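Long-range contacts in germination-specific N-acetylmuramoyl-L-alanine amidase, Autolysin (Clostridioides difficile, PDB 7RAG), which probably cleaves the bond between N-acetylmuramic acid and L-alanine in peptidoglycan as a zinc-dependent amidase, here in complex with the lipoprotein GerS: residues I48-R53 against V63-E68; A121-P126 against K137-E142; T39-I44 against I108-F113; S100-F105 against N167-V172; S71-E76 against K91-I96. One frame throughout, in Å; residues are numbered along the deposited sequence.

In the fold
Four of the five contacts reach the central mixed sheet; interaction 5 fixes a loop to helix 82-99 beside it. Interaction 3 holds two of the three zinc ligands, E41 and H109; H25 is the third protein ligand. Interactions 1 and 3 share helix 41-58 and touch, T49 OG1 packing 3.5 Å from I108 CG1. Interactions 3 and 4 use opposite ends of strand 104-111, their centres about 23 Å apart. Interaction 4 meets interaction 2 through neighbouring strands 171-178 and 122-126, and interaction 5 where K94 NZ lies 2.6 Å from N167 OD1. The R93 side chain of interaction 5 comes within about 9 Å of the zinc ion; the Q122 side chain of interaction 2 is about 12 Å from the zinc ion.

Interaction 1 of 5, residues I48-R53 against V63-E68; sequences ITLKLR and VILTRE
R53 packs its CG against V63 and brings its guanidinium under L65 CD1, and this is the close part of the contact. With CG anti to the backbone N (chi1 -176°), the arginine puts that methylene 3.8 Å from V63 CG1. The chain then bends at chi2, and L65 CD1 sits over one face of the guanidinium, 3.7 Å from R53 NH1. The other L65 methyl, CD2, meets T49 CG2 at 3.9 Å, the two side chains lying side by side and pointing opposite ways. T49 OG1 is bonded back to N45 O of its own helix. Helix 41-58 is the crossover of the beta-alpha-beta unit from strand 18-23 to strand 62-65; the axes of the short helix and strand segments run nearly antiparallel, 10.2 Å apart at closest approach. Toward the partly exposed L50 and E68 the packing is looser: L50 CD1 lies 4.0 Å from the E68 backbone O, and L50 CD2 is 4.1 Å from L65 CD1. E68 OE2 lies near the guanidinium plane, the two flat groups only 12° apart, but 4.2 Å from R53 NH2 is too long for a salt bridge. R53 NE pairs instead with E57, while E68 OE2 accepts a hydrogen bond from S38 N of a lipoprotein chain.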
# COMPACT_ATOMS: atom_id res chain seq x y z
N ILE B 48 12.32 -29.01 2.16
CA ILE B 48 11.46 -27.89 2.54
C ILE B 48 12.16 -27.03 3.59
O ILE B 48 12.17 -25.80 3.50
CB ILE B 48 10.09 -28.37 3.04
CG1 ILE B 48 9.34 -29.10 1.93
CG2 ILE B 48 9.26 -27.20 3.53
CD1 ILE B 48 8.30 -30.04 2.43
N THR B 49 12.76 -27.67 4.59
CA THR B 49 13.47 -26.93 5.63
C THR B 49 14.59 -26.06 5.06
O THR B 49 14.80 -24.93 5.53
CB THR B 49 14.03 -27.92 6.65
OG1 THR B 49 12.95 -28.67 7.23
CG2 THR B 49 14.80 -27.18 7.72
N LEU B 50 15.35 -26.56 4.06
CA LEU B 50 16.41 -25.74 3.51
C LEU B 50 15.87 -24.62 2.62
O LEU B 50 16.45 -23.52 2.60
CB LEU B 50 17.42 -26.61 2.75
CG LEU B 50 18.21 -27.52 3.69
CD1 LEU B 50 19.09 -28.45 2.91
CD2 LEU B 50 19.04 -26.74 4.74
N LYS B 51 14.76 -24.85 1.93
CA LYS B 51 14.10 -23.73 1.23
C LYS B 51 13.68 -22.65 2.22
O LYS B 51 13.90 -21.45 1.98
CB LYS B 51 12.88 -24.21 0.44
CG LYS B 51 13.15 -25.31 -0.58
CD LYS B 51 14.08 -24.86 -1.66
CE LYS B 51 14.20 -25.93 -2.77
NZ LYS B 51 15.00 -25.43 -3.95
N LEU B 52 13.09 -23.07 3.35
CA LEU B 52 12.59 -22.14 4.37
C LEU B 52 13.74 -21.40 5.05
O LEU B 52 13.64 -20.21 5.33
CB LEU B 52 11.75 -22.92 5.40
CG LEU B 52 11.08 -22.20 6.58
CD1 LEU B 52 10.32 -20.95 6.11
CD2 LEU B 52 10.13 -23.16 7.33
N ARG B 53 14.84 -22.11 5.33
CA ARG B 53 16.06 -21.48 5.80
C ARG B 53 16.50 -20.35 4.88
O ARG B 53 16.88 -19.27 5.34
CB ARG B 53 17.15 -22.56 5.92
CG ARG B 53 18.46 -22.09 6.50
CD ARG B 53 19.41 -21.59 5.41
NE ARG B 53 20.80 -21.53 5.85
CZ ARG B 53 21.64 -22.56 5.81
NH1 ARG B 53 21.22 -23.72 5.33
NH2 ARG B 53 22.89 -22.41 6.23
N VAL B 63 18.91 -18.56 11.31
CA VAL B 63 18.33 -19.90 11.41
C VAL B 63 19.29 -20.82 12.15
O VAL B 63 20.49 -20.83 11.87
CB VAL B 63 17.95 -20.48 10.04
CG1 VAL B 63 17.52 -21.94 10.18
CG2 VAL B 63 16.84 -19.67 9.41
N ILE B 64 18.75 -21.54 13.14
CA ILE B 64 19.39 -22.67 13.80
C ILE B 64 18.76 -23.93 13.22
O ILE B 64 17.54 -24.12 13.32
CB ILE B 64 19.18 -22.64 15.33
CG1 ILE B 64 19.73 -21.36 15.98
CG2 ILE B 64 19.80 -23.89 15.97
CD1 ILE B 64 21.22 -21.18 15.89
N LEU B 65 19.58 -24.80 12.65
CA LEU B 65 19.09 -26.06 12.10
C LEU B 65 19.38 -27.19 13.08
O LEU B 65 20.43 -27.19 13.73
CB LEU B 65 19.75 -26.34 10.75
CG LEU B 65 19.44 -25.38 9.61
CD1 LEU B 65 20.40 -25.59 8.42
CD2 LEU B 65 17.97 -25.53 9.18
N THR B 66 18.46 -28.13 13.22
CA THR B 66 18.86 -29.37 13.88
C THR B 66 19.68 -30.25 12.94
O THR B 66 20.61 -30.92 13.38
CB THR B 66 17.65 -30.16 14.40
OG1 THR B 66 16.74 -30.40 13.32
CG2 THR B 66 16.96 -29.40 15.51
N ARG B 67 19.35 -30.25 11.66
CA ARG B 67 20.13 -31.00 10.69
C ARG B 67 20.18 -30.23 9.39
O ARG B 67 19.21 -29.60 8.97
CB ARG B 67 19.58 -32.41 10.46
CG ARG B 67 18.14 -32.43 10.01
CD ARG B 67 17.64 -33.84 9.85
NE ARG B 67 17.76 -34.25 8.46
CZ ARG B 67 16.77 -34.59 7.66
NH1 ARG B 67 15.51 -34.63 8.08
NH2 ARG B 67 17.06 -34.93 6.41
N GLU B 68 21.34 -30.28 8.76
CA GLU B 68 21.63 -29.59 7.53
C GLU B 68 21.78 -30.57 6.38
O GLU B 68 21.83 -30.15 5.22
CB GLU B 68 22.92 -28.79 7.73
CG GLU B 68 23.43 -28.02 6.57
CD GLU B 68 24.74 -27.34 6.91
OE1 GLU B 68 25.78 -28.04 7.07
OE2 GLU B 68 24.70 -26.10 7.02

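Interaction 2 of 5, residues A121-P126 against K137-E142; sequences AQTFYP and KCIQEE
Q140 OE1 takes two hydrogen bonds from T123. The hydroxyl OG1 donates to it at 2.6 Å, approaching from above the plane of the side-chain carbonyl, and the backbone N of T123 adds a weak bond at 2.8 Å. On the same amide, Q140 NE2 donates to A121 O at 3.0 Å with an N-H...O angle of 161°; A121 O lies close to the plane of that amide. Q140 reaches the strand because CG stands anti to its backbone N (chi1 -168°) and the chain then bends at chi2, while its CB stays 3.8 Å from T123 OG1. Beside this polar patch I139 CG2 comes to 4.1 Å from T123 OG1, and both residues also pack on I174 of strand 171-178. The contact ties strand 122-126 to helix 130-147, the first two elements of a beta-alpha-beta unit that ends in strand 156-158; the short segments run antiparallel. N151 ND2 gives A121 O a second donor. All the touching residues are buried, and the pattern of donors and acceptors settles which end of the Q140 amide is oxygen: the glutamine pairs with the carbonyl of A121 just ahead of the strand and with the N-H and hydroxyl of T123, holding its flat group against rotation.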
# COMPACT_ATOMS: atom_id res chain seq x y z
N ALA B 121 -1.99 -30.16 4.08
CA ALA B 121 -1.04 -29.73 5.10
C ALA B 121 -1.78 -29.47 6.41
O ALA B 121 -2.88 -28.91 6.43
CB ALA B 121 -0.31 -28.47 4.66
N GLN B 122 -1.16 -29.89 7.51
CA GLN B 122 -1.75 -29.77 8.83
C GLN B 122 -0.71 -29.22 9.80
O GLN B 122 0.41 -29.72 9.86
CB GLN B 122 -2.24 -31.13 9.30
CG GLN B 122 -2.73 -31.12 10.73
CD GLN B 122 -4.04 -30.40 10.86
OE1 GLN B 122 -5.02 -30.76 10.21
NE2 GLN B 122 -4.06 -29.35 11.68
N THR B 123 -1.09 -28.20 10.56
CA THR B 123 -0.21 -27.64 11.59
C THR B 123 -0.68 -28.06 12.98
O THR B 123 -1.86 -28.27 13.23
CB THR B 123 -0.16 -26.12 11.48
OG1 THR B 123 -0.20 -25.76 10.10
CG2 THR B 123 1.12 -25.58 12.07
N PHE B 124 0.28 -28.20 13.88
CA PHE B 124 0.02 -28.55 15.27
C PHE B 124 0.81 -27.61 16.16
O PHE B 124 1.84 -27.06 15.76
CB PHE B 124 0.42 -30.00 15.60
CG PHE B 124 -0.10 -31.03 14.64
CD1 PHE B 124 -1.28 -31.70 14.90
CD2 PHE B 124 0.61 -31.37 13.51
CE1 PHE B 124 -1.75 -32.67 14.03
CE2 PHE B 124 0.15 -32.34 12.64
CZ PHE B 124 -1.03 -32.99 12.90
N TYR B 125 0.32 -27.46 17.38
CA TYR B 125 0.92 -26.64 18.42
C TYR B 125 0.81 -27.40 19.73
O TYR B 125 -0.12 -28.20 19.90
CB TYR B 125 0.22 -25.28 18.54
CG TYR B 125 -1.22 -25.38 19.04
CD1 TYR B 125 -1.52 -25.21 20.39
CD2 TYR B 125 -2.27 -25.64 18.16
CE1 TYR B 125 -2.80 -25.30 20.85
CE2 TYR B 125 -3.56 -25.74 18.60
CZ TYR B 125 -3.83 -25.57 19.96
OH TYR B 125 -5.11 -25.65 20.42
N PRO B 126 1.72 -27.17 20.67
CA PRO B 126 1.65 -27.89 21.95
C PRO B 126 0.44 -27.43 22.75
O PRO B 126 0.20 -26.23 22.88
CB PRO B 126 2.96 -27.51 22.64
CG PRO B 126 3.27 -26.15 22.10
CD PRO B 126 2.78 -26.14 20.68
N LYS B 137 -1.92 -20.96 13.69
CA LYS B 137 -3.04 -20.46 12.90
C LYS B 137 -2.54 -19.61 11.73
O LYS B 137 -3.05 -19.73 10.61
CB LYS B 137 -3.99 -19.65 13.77
CG LYS B 137 -4.85 -20.46 14.73
CD LYS B 137 -5.86 -19.55 15.44
CE LYS B 137 -6.79 -20.32 16.35
NZ LYS B 137 -7.93 -19.47 16.87
N CYS B 138 -1.55 -18.75 11.97
CA CYS B 138 -0.98 -17.96 10.87
C CYS B 138 -0.44 -18.86 9.77
O CYS B 138 -0.71 -18.65 8.57
CB CYS B 138 0.13 -17.04 11.39
SG CYS B 138 -0.45 -15.68 12.41
N ILE B 139 0.31 -19.88 10.15
CA ILE B 139 0.90 -20.76 9.15
C ILE B 139 -0.18 -21.57 8.44
O ILE B 139 -0.11 -21.76 7.22
CB ILE B 139 1.97 -21.65 9.80
CG1 ILE B 139 3.15 -20.77 10.19
CG2 ILE B 139 2.36 -22.75 8.87
CD1 ILE B 139 4.05 -21.41 11.19
N GLN B 140 -1.18 -22.05 9.17
CA GLN B 140 -2.24 -22.83 8.53
C GLN B 140 -3.03 -21.99 7.54
O GLN B 140 -3.37 -22.46 6.45
CB GLN B 140 -3.17 -23.44 9.58
CG GLN B 140 -4.11 -24.48 9.03
CD GLN B 140 -3.40 -25.70 8.50
OE1 GLN B 140 -2.52 -26.26 9.16
NE2 GLN B 140 -3.76 -26.13 7.29
N GLU B 141 -3.33 -20.74 7.90
CA GLU B 141 -3.99 -19.83 6.97
C GLU B 141 -3.15 -19.63 5.70
O GLU B 141 -3.69 -19.65 4.58
CB GLU B 141 -4.25 -18.48 7.64
CG GLU B 141 -5.63 -18.31 8.23
CD GLU B 141 -5.60 -17.46 9.48
OE1 GLU B 141 -4.57 -16.76 9.69
OE2 GLU B 141 -6.59 -17.51 10.27
N GLU B 142 -1.83 -19.44 5.84
CA GLU B 142 -1.01 -19.29 4.64
C GLU B 142 -0.91 -20.60 3.85
O GLU B 142 -0.86 -20.57 2.62
CB GLU B 142 0.38 -18.78 4.99
CG GLU B 142 0.36 -17.43 5.60
CD GLU B 142 -0.50 -16.47 4.83
OE1 GLU B 142 -0.20 -16.24 3.64
OE2 GLU B 142 -1.48 -15.94 5.41

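Interaction 3 of 5, residues T39-I44 against I108-F113. With ZN (zinc ion), chain C.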
# COMPACT_ATOMS: atom_id res chain seq x y z
N THR B 39 9.60 -43.33 -1.66
CA THR B 39 9.75 -41.96 -1.19
C THR B 39 9.58 -41.90 0.32
O THR B 39 8.71 -42.57 0.88
CB THR B 39 8.70 -41.08 -1.88
OG1 THR B 39 8.80 -41.27 -3.30
CG2 THR B 39 8.91 -39.63 -1.55
N SER B 40 10.43 -41.11 0.99
CA SER B 40 10.45 -41.07 2.45
C SER B 40 10.30 -39.63 2.95
O SER B 40 10.40 -38.67 2.18
CB SER B 40 11.76 -41.66 2.99
OG SER B 40 12.83 -40.76 2.76
N GLU B 41 10.06 -39.49 4.26
CA GLU B 41 9.97 -38.16 4.87
C GLU B 41 11.32 -37.45 4.90
O GLU B 41 11.39 -36.26 4.59
CB GLU B 41 9.44 -38.25 6.30
CG GLU B 41 7.95 -38.34 6.49
CD GLU B 41 7.59 -38.32 7.98
OE1 GLU B 41 7.90 -37.31 8.65
OE2 GLU B 41 7.03 -39.32 8.47
N LYS B 42 12.39 -38.16 5.27
CA LYS B 42 13.72 -37.56 5.49
C LYS B 42 14.05 -36.46 4.48
O LYS B 42 14.27 -35.30 4.85
CB LYS B 42 14.81 -38.63 5.35
CG LYS B 42 14.98 -39.58 6.50
CD LYS B 42 16.36 -40.28 6.43
CE LYS B 42 16.74 -40.73 5.03
NZ LYS B 42 18.03 -41.51 5.02
N ASP B 43 14.04 -36.84 3.20
CA ASP B 43 14.56 -36.00 2.13
C ASP B 43 13.62 -34.85 1.82
O ASP B 43 14.08 -33.72 1.60
CB ASP B 43 14.80 -36.85 0.89
CG ASP B 43 15.67 -38.08 1.19
OD1 ASP B 43 16.72 -37.91 1.87
OD2 ASP B 43 15.29 -39.21 0.78
N ILE B 44 12.31 -35.09 1.84
CA ILE B 44 11.36 -34.01 1.62
C ILE B 44 11.40 -33.00 2.77
O ILE B 44 11.38 -31.78 2.55
CB ILE B 44 9.95 -34.59 1.41
CG1 ILE B 44 9.93 -35.37 0.08
CG2 ILE B 44 8.89 -33.50 1.44
CD1 ILE B 44 8.56 -35.81 -0.35
N ILE B 108 9.42 -29.60 10.67
CA ILE B 108 8.84 -29.96 9.38
C ILE B 108 8.82 -31.48 9.25
O ILE B 108 9.88 -32.12 9.18
CB ILE B 108 9.64 -29.34 8.22
CG1 ILE B 108 9.81 -27.83 8.40
CG2 ILE B 108 9.00 -29.73 6.87
CD1 ILE B 108 8.56 -27.05 8.20
N HIS B 109 7.62 -32.06 9.17
CA HIS B 109 7.40 -33.49 8.98
C HIS B 109 6.43 -33.71 7.82
O HIS B 109 6.03 -32.77 7.12
CB HIS B 109 6.87 -34.17 10.26
CG HIS B 109 7.90 -34.36 11.33
ND1 HIS B 109 8.34 -35.60 11.72
CD2 HIS B 109 8.57 -33.47 12.10
CE1 HIS B 109 9.24 -35.48 12.68
NE2 HIS B 109 9.40 -34.19 12.93
N LEU B 110 6.06 -34.97 7.60
CA LEU B 110 4.97 -35.35 6.72
C LEU B 110 4.18 -36.44 7.42
O LEU B 110 4.64 -37.04 8.39
CB LEU B 110 5.47 -35.88 5.36
CG LEU B 110 6.58 -35.18 4.58
CD1 LEU B 110 7.06 -36.09 3.48
CD2 LEU B 110 6.08 -33.86 3.99
N ASN B 111 2.97 -36.70 6.93
CA ASN B 111 2.12 -37.72 7.51
C ASN B 111 1.94 -38.87 6.53
O ASN B 111 2.25 -38.75 5.34
CB ASN B 111 0.76 -37.13 7.91
CG ASN B 111 0.12 -37.85 9.09
OD1 ASN B 111 0.70 -38.80 9.64
ND2 ASN B 111 -1.06 -37.39 9.50
N ALA B 112 1.43 -39.99 7.05
CA ALA B 112 1.02 -41.12 6.20
C ALA B 112 0.10 -42.01 7.00
O ALA B 112 0.47 -42.47 8.08
CB ALA B 112 2.22 -41.92 5.70
N PHE B 113 -1.09 -42.26 6.47
CA PHE B 113 -2.06 -43.13 7.11
C PHE B 113 -2.38 -44.31 6.18
O PHE B 113 -2.07 -44.28 4.99
CB PHE B 113 -3.33 -42.35 7.48
CG PHE B 113 -4.33 -43.16 8.24
CD1 PHE B 113 -3.94 -43.91 9.34
CD2 PHE B 113 -5.67 -43.17 7.86
CE1 PHE B 113 -4.87 -44.68 10.05
CE2 PHE B 113 -6.61 -43.93 8.56
CZ PHE B 113 -6.21 -44.68 9.65
ZN ZN C . 7.68 -37.54 10.74
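E41 and H109 meet at the zinc ion, which binds E41 OE1 at 2.1 Å and H109 ND1 at 2.3 Å. E41 sets CG anti to its carbonyl carbon (chi1 -83°), and the extended chain beyond CG brings the carboxylate to the metal. Its CG rests 3.7 Å from L110 CB. H109 also has CG anti to its carbonyl carbon (chi1 -75°), the ring turning ND1 to the zinc. The metal-bound OE1 accepts a hydrogen bond from L110 N at 3.2 Å as well; the N-H points to it nearly straight (166°) but arrives from well above the carboxylate plane. The second oxygen, OE2, is held by A32 N, so both oxygens of E41 are gripped. L110 CD1 and CD2 both lie 3.8 Å from I44 CG2, the side chains crossing at about a right angle; CD1 also touches E41 CA. I44 and E41 thus pack helix 41-58 on strand 104-111. H109 meets the ring of H25, and H25 NE2 supplies the remaining protein ligand. Two histidines and one glutamate on zinc form the metal site of the Amidase_3 family of N-acetylmuramoyl-L-alanine amidases.

Interaction 4 of 5, residues S100-F105 against N167-V172; sequences SNANMF and NNIPSV
F105 and S171 form a parallel beta bridge where strands 104-111 and 171-178 begin side by side in the central sheet. F105 N donates to P170 O at 3.0 Å, and V172 N returns a bond to F105 O at 3.1 Å. F105 O also receives a CA-H...O contact from S171 CA at 3.3 Å. Ahead of the bridge, I169 packs against the 102-105 backbone. Its CG1 stands between the backbone N and the carbonyl carbon (chi1 50°), and CD1 beyond it packs 4.1 Å from F105 CB and 4.3 Å from A102 CB, while CG2 presses on A102 O. S171 CB comes at the edge of the F105 ring. Selenomethionine M104 lies over helix 191-211, touching I205, Y208 and L209. Further out, N103 OD1 accepts from T18 N of strand 18-23, and S100 O is bonded to Y135 OH of a lipoprotein chain. N167, whose OD1 is held by K94 NZ, turns ND2 to S171 OG at 2.9 Å, with the hydroxyl in its amide plane. That hydroxyl in turn donates to I169 O at 2.9 Å from 49° above the carbonyl plane.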
# COMPACT_ATOMS: atom_id res chain seq x y z
N SER B 100 19.69 -22.66 22.78
CA SER B 100 19.84 -21.77 21.64
C SER B 100 19.53 -20.31 21.93
O SER B 100 20.08 -19.44 21.25
CB SER B 100 18.94 -22.23 20.50
OG SER B 100 19.46 -23.42 19.96
N ASN B 101 18.67 -20.00 22.91
CA ASN B 101 18.12 -18.64 23.05
C ASN B 101 17.46 -18.18 21.76
O ASN B 101 17.61 -17.04 21.32
CB ASN B 101 19.18 -17.62 23.50
CG ASN B 101 19.58 -17.80 24.94
OD1 ASN B 101 20.75 -18.02 25.25
ND2 ASN B 101 18.60 -17.73 25.83
N ALA B 102 16.76 -19.09 21.11
CA ALA B 102 16.01 -18.75 19.92
C ALA B 102 14.68 -18.09 20.28
O ALA B 102 14.24 -18.09 21.44
CB ALA B 102 15.78 -20.00 19.07
N ASN B 103 14.03 -17.51 19.28
CA ASN B 103 12.72 -16.93 19.46
C ASN B 103 11.60 -17.89 19.07
O ASN B 103 10.47 -17.69 19.48
CB ASN B 103 12.61 -15.64 18.65
CG ASN B 103 13.69 -14.64 19.01
OD1 ASN B 103 14.72 -14.55 18.35
ND2 ASN B 103 13.48 -13.91 20.09
N MSE B 104 11.90 -18.94 18.32
CA MSE B 104 10.83 -19.75 17.74
C MSE B 104 11.37 -21.08 17.24
O MSE B 104 12.53 -21.18 16.85
CB MSE B 104 10.17 -18.98 16.60
CG MSE B 104 9.14 -19.74 15.83
SE MSE B 104 8.58 -18.70 14.27
CE MSE B 104 7.81 -17.09 15.16
N PHE B 105 10.53 -22.11 17.27
CA PHE B 105 10.91 -23.45 16.84
C PHE B 105 9.87 -23.97 15.86
O PHE B 105 8.68 -24.02 16.19
CB PHE B 105 11.00 -24.39 18.04
CG PHE B 105 11.17 -25.83 17.65
CD1 PHE B 105 12.38 -26.30 17.19
CD2 PHE B 105 10.10 -26.71 17.74
CE1 PHE B 105 12.54 -27.63 16.82
CE2 PHE B 105 10.25 -28.04 17.38
CZ PHE B 105 11.46 -28.50 16.92
N ASN B 167 8.85 -25.53 25.89
CA ASN B 167 10.00 -24.93 25.23
C ASN B 167 10.27 -23.49 25.61
O ASN B 167 11.39 -23.01 25.35
CB ASN B 167 9.83 -24.98 23.71
CG ASN B 167 10.09 -26.34 23.16
OD1 ASN B 167 10.81 -27.15 23.75
ND2 ASN B 167 9.50 -26.61 22.01
N ASN B 168 9.29 -22.77 26.17
CA ASN B 168 9.37 -21.35 26.50
C ASN B 168 9.40 -20.46 25.28
O ASN B 168 9.52 -19.24 25.44
CB ASN B 168 10.58 -21.00 27.37
CG ASN B 168 10.56 -21.69 28.72
OD1 ASN B 168 9.55 -21.64 29.44
ND2 ASN B 168 11.66 -22.36 29.07
N ILE B 169 9.30 -21.00 24.07
CA ILE B 169 9.19 -20.17 22.88
C ILE B 169 8.07 -20.72 22.00
O ILE B 169 7.65 -21.86 22.18
CB ILE B 169 10.52 -20.12 22.09
CG1 ILE B 169 11.06 -21.54 21.87
CG2 ILE B 169 11.52 -19.21 22.82
CD1 ILE B 169 12.21 -21.61 20.87
N PRO B 170 7.55 -19.91 21.08
CA PRO B 170 6.48 -20.41 20.21
C PRO B 170 6.96 -21.59 19.38
O PRO B 170 7.99 -21.53 18.70
CB PRO B 170 6.12 -19.19 19.35
CG PRO B 170 6.54 -18.04 20.16
CD PRO B 170 7.76 -18.46 20.88
N SER B 171 6.21 -22.68 19.43
CA SER B 171 6.68 -23.94 18.87
C SER B 171 5.56 -24.58 18.07
O SER B 171 4.46 -24.73 18.59
CB SER B 171 7.14 -24.89 19.98
OG SER B 171 8.21 -24.33 20.71
N VAL B 172 5.83 -24.96 16.82
CA VAL B 172 4.82 -25.57 15.98
C VAL B 172 5.44 -26.69 15.17
O VAL B 172 6.63 -26.68 14.83
CB VAL B 172 4.15 -24.56 15.02
CG1 VAL B 172 3.58 -23.39 15.79
CG2 VAL B 172 5.16 -24.09 13.99

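Interaction 5 of 5, residues S71-E76 against K91-I96; sequences SSLYKE and KNRKEI
L73 buries more surface here than any other residue, pressing its branched end onto helix 82-99 between N92, R93 and I96. CG stands anti to the carbonyl carbon (chi1 -76°), and from there the methyls divide the work: CD2 meets I96 CD1 at 3.6 Å, while CD1 lies 3.9 Å from R93 NH2, oblique to the guanidinium. L73 crosses R93 and I96 at about right angles. N92 comes alongside, its CB 3.7 Å from L73 CB, and its ND2 donates to L73 O. The modelled separation of those two atoms is implausibly short, so the length of this bond is doubtful. L73 is the centre of an inverse gamma turn, closed by Y74 N bonding S72 O at 2.8 Å, within the loop that leads from strand 62-65 to helix 82-99. N89 OD1 on that helix accepts from both L73 N and R93 NE. R93 runs extended from CG to NE across the leucine, and its far nitrogens reach the sheet end: NH1 makes a salt bridge with D22, and NH2 bonds the backbone O of the zinc ligand H25. Beyond L73 the loop is held to the same helix by K75 N, which bonds E88 OE1.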
# COMPACT_ATOMS: atom_id res chain seq x y z
N SER B 71 21.63 -36.82 8.16
CA SER B 71 22.26 -37.45 9.30
C SER B 71 21.28 -37.42 10.47
O SER B 71 20.25 -36.75 10.42
CB SER B 71 23.59 -36.76 9.66
OG SER B 71 23.37 -35.59 10.43
N SER B 72 21.58 -38.19 11.50
CA SER B 72 20.78 -38.23 12.71
C SER B 72 21.65 -37.82 13.89
O SER B 72 22.85 -38.08 13.91
CB SER B 72 20.20 -39.63 12.94
OG SER B 72 19.55 -39.68 14.19
N LEU B 73 21.04 -37.18 14.88
CA LEU B 73 21.82 -36.61 15.97
C LEU B 73 22.10 -37.66 17.05
O LEU B 73 21.58 -37.62 18.16
CB LEU B 73 21.12 -35.38 16.54
CG LEU B 73 21.22 -34.10 15.70
CD1 LEU B 73 20.45 -34.17 14.38
CD2 LEU B 73 20.74 -32.93 16.51
N TYR B 74 22.94 -38.64 16.68
CA TYR B 74 23.45 -39.65 17.61
C TYR B 74 24.87 -40.05 17.22
O TYR B 74 25.27 -39.92 16.06
CB TYR B 74 22.53 -40.90 17.66
CG TYR B 74 22.53 -41.74 16.39
CD1 TYR B 74 21.46 -41.71 15.51
CD2 TYR B 74 23.60 -42.59 16.09
CE1 TYR B 74 21.46 -42.48 14.35
CE2 TYR B 74 23.60 -43.35 14.93
CZ TYR B 74 22.53 -43.29 14.08
OH TYR B 74 22.54 -44.05 12.94
N LYS B 75 25.62 -40.57 18.18
CA LYS B 75 26.97 -41.08 17.95
C LYS B 75 26.99 -42.61 18.00
O LYS B 75 26.33 -43.22 18.84
CB LYS B 75 27.96 -40.52 18.98
N GLU B 76 27.81 -43.22 17.13
CA GLU B 76 27.96 -44.67 17.09
C GLU B 76 28.71 -45.20 18.31
O GLU B 76 29.94 -45.21 18.33
CB GLU B 76 28.72 -45.12 15.83
CG GLU B 76 27.98 -44.94 14.51
CD GLU B 76 26.71 -45.75 14.43
OE1 GLU B 76 25.74 -45.28 13.79
OE2 GLU B 76 26.66 -46.85 15.02
N LYS B 91 16.65 -36.39 22.05
CA LYS B 91 17.27 -35.65 23.16
C LYS B 91 18.22 -34.58 22.64
O LYS B 91 18.26 -33.46 23.17
CB LYS B 91 18.01 -36.61 24.10
N ASN B 92 18.99 -34.88 21.59
CA ASN B 92 19.94 -33.91 21.08
C ASN B 92 19.25 -32.70 20.45
O ASN B 92 19.65 -31.55 20.68
CB ASN B 92 20.89 -34.59 20.11
CG ASN B 92 21.93 -35.47 20.82
OD1 ASN B 92 22.52 -35.05 21.81
ND2 ASN B 92 22.13 -36.69 20.33
N ARG B 93 18.20 -32.95 19.65
CA ARG B 93 17.37 -31.86 19.14
C ARG B 93 16.77 -31.04 20.28
O ARG B 93 16.74 -29.80 20.21
CB ARG B 93 16.28 -32.43 18.25
CG ARG B 93 16.84 -33.35 17.20
CD ARG B 93 15.88 -33.65 16.07
NE ARG B 93 16.57 -34.48 15.09
CZ ARG B 93 16.26 -34.58 13.80
NH1 ARG B 93 15.26 -33.89 13.27
NH2 ARG B 93 16.98 -35.38 13.02
N LYS B 94 16.33 -31.70 21.35
CA LYS B 94 15.79 -30.96 22.48
C LYS B 94 16.85 -30.04 23.08
O LYS B 94 16.54 -28.92 23.49
CB LYS B 94 15.25 -31.90 23.54
CG LYS B 94 14.30 -31.22 24.52
CD LYS B 94 13.02 -30.82 23.79
CE LYS B 94 12.09 -30.03 24.67
NZ LYS B 94 10.80 -29.78 23.99
N GLU B 95 18.10 -30.51 23.17
CA GLU B 95 19.15 -29.68 23.76
C GLU B 95 19.46 -28.48 22.86
O GLU B 95 19.76 -27.38 23.35
CB GLU B 95 20.40 -30.49 24.04
N ILE B 96 19.40 -28.69 21.55
CA ILE B 96 19.57 -27.57 20.63
C ILE B 96 18.50 -26.52 20.88
O ILE B 96 18.78 -25.32 20.89
CB ILE B 96 19.57 -28.05 19.18
CG1 ILE B 96 20.82 -28.88 18.93
CG2 ILE B 96 19.49 -26.87 18.21
CD1 ILE B 96 20.85 -29.53 17.59